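Local coordinates for Tb427.07.360- putative uncharacterized metacyclic invariant surface protein from Trypanosoma brucei (Trypanosoma brucei, PDB 5VTL) that is of unknown function but is a putative invariant surface protein of the metacyclic stage, with an extended helical architecture, at residues S39-G44 / V189-A194; W142-A147 / A168-E173. One frame throughout, in Å; residues are numbered along the deposited sequence.

In the fold
Contacts 1 and 2 share helix 157-209 and lie on opposite sides of the chain's centre, with about 33 Å between their own centres. Contact 1 pairs this helix with the long helix 4-58; the segments run nearly parallel and approach to 8.3 Å between axes, a spacing that goes with alanines at the interface. Contact 2 sets it against the short helix 141-154, almost antiparallel and 10.5 Å between segment axes, where leucines and the stem of an arginine span the wider gap. Both are partly buried. In contact 1 the arginine lies over the alanine and only the lysine is at the edge; in contact 2 both are. Both arginines lie over backbone and aliphatic atoms of the facing helix; that of contact 1 is also salt-bridged to two carboxylates.

Contact 1: residues S39-G44 / V189-A194; sequences SKAREG and VAARAA
Arg192 turns its CG beside the backbone N (chi1 -73°) and bends again at chi2 (-72°), which carries its guanidinium from helix 157-209 across to Ala41 and Lys40. On the other helix, Lys40 sets CG anti to its own N, and its aliphatic chain runs past the end of that group. Lys40 CD comes within 3.2 Å of Arg192 NH2, a close approach of methylene to nitrogen, while the ammonium leads away, leaving Lys40 NZ 5.7 Å from Arg192 NH2. The guanidinium lies with one face over the backbone of helix 4-58, Ala41 N standing 4.1 Å above its centre, and Arg192 CD rests 3.8 Å from Ala41 CB. Salt bridges from NH1 to Glu195 and from NH2 to Asp37 grip the group on two nitrogens, fix its rotation and probably offset the nearby lysine charge.

Beneath this polar cover the helices meet through small residues. Ala41 CB packs against Ala191 CB at 3.8 Å and approaches the carbonyl Ala191 O at 3.5 Å. No hydrogen bond joins the two segments. Such small residues let the axes come as near as 8.3 Å with their directions only 16° apart, a close parallel pairing in this extended helical protein.

Helix 63-102 packs against both members of the pair: its Ala79 and Ala76 meet Ala191 and Ala194, while its Glu80 binds Ser39 and Arg42 of helix 4-58, so three helices are bundled side by side here.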
# COMPACT_ATOMS: atom_id res chain seq x y z
N SER A 39 14.91 3.95 -9.30
CA SER A 39 15.87 4.90 -9.86
C SER A 39 17.29 4.34 -9.75
O SER A 39 18.11 4.50 -10.67
CB SER A 39 15.76 6.26 -9.17
OG SER A 39 14.48 6.83 -9.37
N LYS A 40 17.58 3.67 -8.64
CA LYS A 40 18.90 3.10 -8.43
C LYS A 40 19.13 2.01 -9.50
O LYS A 40 20.24 1.86 -10.04
CB LYS A 40 19.02 2.52 -7.03
CG LYS A 40 20.41 1.94 -6.73
CD LYS A 40 20.53 1.40 -5.29
CE LYS A 40 20.47 2.48 -4.22
NZ LYS A 40 21.62 3.43 -4.25
N ALA A 41 18.08 1.26 -9.82
CA ALA A 41 18.18 0.21 -10.83
C ALA A 41 18.45 0.80 -12.21
O ALA A 41 19.24 0.28 -12.99
CB ALA A 41 16.92 -0.65 -10.84
N ARG A 42 17.79 1.89 -12.52
CA ARG A 42 17.99 2.54 -13.80
C ARG A 42 19.43 3.08 -13.88
O ARG A 42 20.10 2.98 -14.91
CB ARG A 42 16.95 3.64 -13.99
CG ARG A 42 17.09 4.48 -15.27
CD ARG A 42 17.92 5.74 -15.07
NE ARG A 42 17.30 6.61 -14.09
CZ ARG A 42 17.91 7.59 -13.44
NH1 ARG A 42 19.20 7.85 -13.64
NH2 ARG A 42 17.23 8.29 -12.55
N GLU A 43 19.90 3.65 -12.79
CA GLU A 43 21.30 4.12 -12.75
C GLU A 43 22.27 2.96 -13.05
O GLU A 43 23.23 3.11 -13.79
CB GLU A 43 21.61 4.73 -11.38
CG GLU A 43 21.06 6.13 -11.22
CD GLU A 43 21.02 6.57 -9.75
OE1 GLU A 43 21.50 5.81 -8.89
OE2 GLU A 43 20.47 7.66 -9.47
N GLY A 44 21.98 1.78 -12.50
CA GLY A 44 22.78 0.60 -12.75
C GLY A 44 22.75 0.18 -14.21
O GLY A 44 23.73 -0.34 -14.74
N VAL A 189 10.31 -4.00 -9.05
CA VAL A 189 10.75 -5.34 -9.42
C VAL A 189 11.15 -5.38 -10.91
O VAL A 189 12.15 -5.98 -11.26
CB VAL A 189 9.64 -6.36 -9.17
CG1 VAL A 189 10.02 -7.74 -9.73
CG2 VAL A 189 9.34 -6.46 -7.69
N ALA A 190 10.34 -4.75 -11.75
CA ALA A 190 10.62 -4.66 -13.19
C ALA A 190 11.91 -3.91 -13.48
O ALA A 190 12.69 -4.33 -14.32
CB ALA A 190 9.44 -3.96 -13.90
N ALA A 191 12.15 -2.80 -12.77
CA ALA A 191 13.38 -2.03 -12.94
C ALA A 191 14.59 -2.88 -12.58
O ALA A 191 15.61 -2.86 -13.28
CB ALA A 191 13.34 -0.76 -12.09
N ARG A 192 14.49 -3.61 -11.48
CA ARG A 192 15.61 -4.43 -11.02
C ARG A 192 15.81 -5.61 -11.98
O ARG A 192 16.94 -6.05 -12.19
CB ARG A 192 15.37 -4.90 -9.58
CG ARG A 192 15.53 -3.81 -8.52
CD ARG A 192 17.00 -3.47 -8.36
NE ARG A 192 17.29 -2.50 -7.31
CZ ARG A 192 18.48 -1.91 -7.17
NH1 ARG A 192 19.48 -2.17 -8.03
NH2 ARG A 192 18.67 -1.05 -6.18
N ALA A 193 14.74 -6.11 -12.58
CA ALA A 193 14.88 -7.20 -13.55
C ALA A 193 15.60 -6.72 -14.80
O ALA A 193 16.44 -7.44 -15.37
CB ALA A 193 13.53 -7.81 -13.91
N ALA A 194 15.30 -5.50 -15.23
CA ALA A 194 16.04 -4.88 -16.32
C ALA A 194 17.52 -4.70 -15.98
O ALA A 194 18.38 -4.94 -16.80
CB ALA A 194 15.43 -3.53 -16.70

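Contact 2: residues W142-A147 / A168-E173; sequences WVLKKA and ADLRAE
Apolar contact between Leu144 and Leu170 makes up the buried side of this interface, with Leu144 CD1 4.3 Å from Leu170 CG. Leu144 CB also meets the aliphatic stem of Arg171, at 4.2 Å from Arg171 CG. Leu170 also touches Leu17 of helix 4-58 and Ala97 and Ala101 of helix 63-102, while Leu144 reaches Val139 in the preceding loop.

The pair forms an antiparallel helical hairpin: helix 141-154 leads through a short turn, spanned by the Cys152-Cys160 disulfide, into helix 157-209, and the segments run at 160° to each other. Their axes come no closer than 10.5 Å, a gap bridged by the longer side chains.

Contacts of the charged residues lie at the margin and are made by one face of the Arg171 guanidinium, its NH2 and the carbons of Lys145. Arg171 bends at chi3 (53°), which lays its guanidinium against the backbone of helix 141-154, Lys145 CA standing 3.7 Å above one face toward the rim. Arg171 NH2 also approaches Lys145 CB at 3.7 Å. The lysine chain then leads away, so that Lys145 NZ ends 6.6 Å from Arg171 NH2 and the two like charges are kept apart.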
# COMPACT_ATOMS: atom_id res chain seq x y z
N TRP A 142 -8.58 -5.43 4.13
CA TRP A 142 -9.14 -6.68 4.66
C TRP A 142 -9.80 -6.41 6.02
O TRP A 142 -10.93 -6.82 6.27
CB TRP A 142 -8.08 -7.80 4.75
CG TRP A 142 -8.61 -9.10 5.32
CD1 TRP A 142 -9.19 -10.14 4.62
CD2 TRP A 142 -8.63 -9.50 6.70
NE1 TRP A 142 -9.55 -11.15 5.49
CE2 TRP A 142 -9.22 -10.78 6.77
CE3 TRP A 142 -8.20 -8.89 7.89
CZ2 TRP A 142 -9.40 -11.45 7.96
CZ3 TRP A 142 -8.38 -9.57 9.07
CH2 TRP A 142 -8.98 -10.84 9.09
N VAL A 143 -9.11 -5.67 6.89
CA VAL A 143 -9.68 -5.28 8.18
C VAL A 143 -10.95 -4.45 8.01
O VAL A 143 -11.91 -4.64 8.75
CB VAL A 143 -8.65 -4.48 9.02
CG1 VAL A 143 -9.28 -3.93 10.31
CG2 VAL A 143 -7.43 -5.36 9.34
N LEU A 144 -10.98 -3.52 7.07
CA LEU A 144 -12.19 -2.72 6.86
C LEU A 144 -13.35 -3.59 6.38
O LEU A 144 -14.49 -3.36 6.74
CB LEU A 144 -11.95 -1.57 5.88
CG LEU A 144 -10.94 -0.49 6.29
CD1 LEU A 144 -10.76 0.48 5.15
CD2 LEU A 144 -11.35 0.23 7.53
N LYS A 145 -13.05 -4.58 5.55
CA LYS A 145 -14.06 -5.53 5.11
C LYS A 145 -14.63 -6.31 6.29
O LYS A 145 -15.83 -6.42 6.45
CB LYS A 145 -13.46 -6.53 4.11
CG LYS A 145 -14.41 -7.66 3.71
CD LYS A 145 -13.81 -8.55 2.63
CE LYS A 145 -12.57 -9.26 3.10
NZ LYS A 145 -12.11 -10.29 2.14
N LYS A 146 -13.75 -6.86 7.12
CA LYS A 146 -14.21 -7.61 8.29
C LYS A 146 -15.04 -6.75 9.23
O LYS A 146 -15.99 -7.22 9.84
CB LYS A 146 -13.01 -8.19 9.04
CG LYS A 146 -12.25 -9.25 8.27
CD LYS A 146 -13.14 -10.48 8.00
CE LYS A 146 -13.07 -10.97 6.59
NZ LYS A 146 -13.75 -12.30 6.48
N ALA A 147 -14.66 -5.48 9.36
CA ALA A 147 -15.38 -4.55 10.22
C ALA A 147 -16.84 -4.39 9.78
O ALA A 147 -17.78 -4.46 10.59
CB ALA A 147 -14.67 -3.22 10.24
N ALA A 168 -18.63 2.51 1.64
CA ALA A 168 -18.25 2.11 0.29
C ALA A 168 -17.15 3.02 -0.29
O ALA A 168 -16.22 2.54 -0.93
CB ALA A 168 -19.46 2.11 -0.60
N ASP A 169 -17.27 4.32 -0.04
CA ASP A 169 -16.34 5.30 -0.60
C ASP A 169 -14.95 5.11 0.00
O ASP A 169 -13.96 4.99 -0.72
CB ASP A 169 -16.83 6.71 -0.33
CG ASP A 169 -17.85 7.20 -1.36
OD1 ASP A 169 -18.38 6.37 -2.14
OD2 ASP A 169 -18.13 8.42 -1.38
N LEU A 170 -14.88 5.07 1.33
CA LEU A 170 -13.61 4.84 2.02
C LEU A 170 -12.96 3.55 1.55
O LEU A 170 -11.74 3.51 1.28
CB LEU A 170 -13.83 4.76 3.53
CG LEU A 170 -12.65 4.30 4.36
CD1 LEU A 170 -11.40 5.14 4.08
CD2 LEU A 170 -13.03 4.39 5.83
N ARG A 171 -13.76 2.50 1.47
CA ARG A 171 -13.22 1.20 1.10
C ARG A 171 -12.72 1.18 -0.33
O ARG A 171 -11.71 0.55 -0.63
CB ARG A 171 -14.26 0.12 1.37
CG ARG A 171 -14.45 -0.05 2.88
CD ARG A 171 -15.36 -1.19 3.22
NE ARG A 171 -14.90 -2.40 2.57
CZ ARG A 171 -15.68 -3.39 2.16
NH1 ARG A 171 -16.99 -3.33 2.33
NH2 ARG A 171 -15.13 -4.45 1.58
N ALA A 172 -13.40 1.94 -1.20
CA ALA A 172 -12.95 2.11 -2.57
C ALA A 172 -11.64 2.90 -2.61
O ALA A 172 -10.73 2.54 -3.34
CB ALA A 172 -14.02 2.79 -3.40
N GLU A 173 -11.52 3.95 -1.81
CA GLU A 173 -10.30 4.74 -1.79
C GLU A 173 -9.14 3.93 -1.24
O GLU A 173 -8.01 4.02 -1.74
CB GLU A 173 -10.45 6.00 -0.93
CG GLU A 173 -11.29 7.10 -1.51
CD GLU A 173 -10.69 7.74 -2.75
OE1 GLU A 173 -9.55 8.26 -2.69
OE2 GLU A 173 -11.37 7.72 -3.78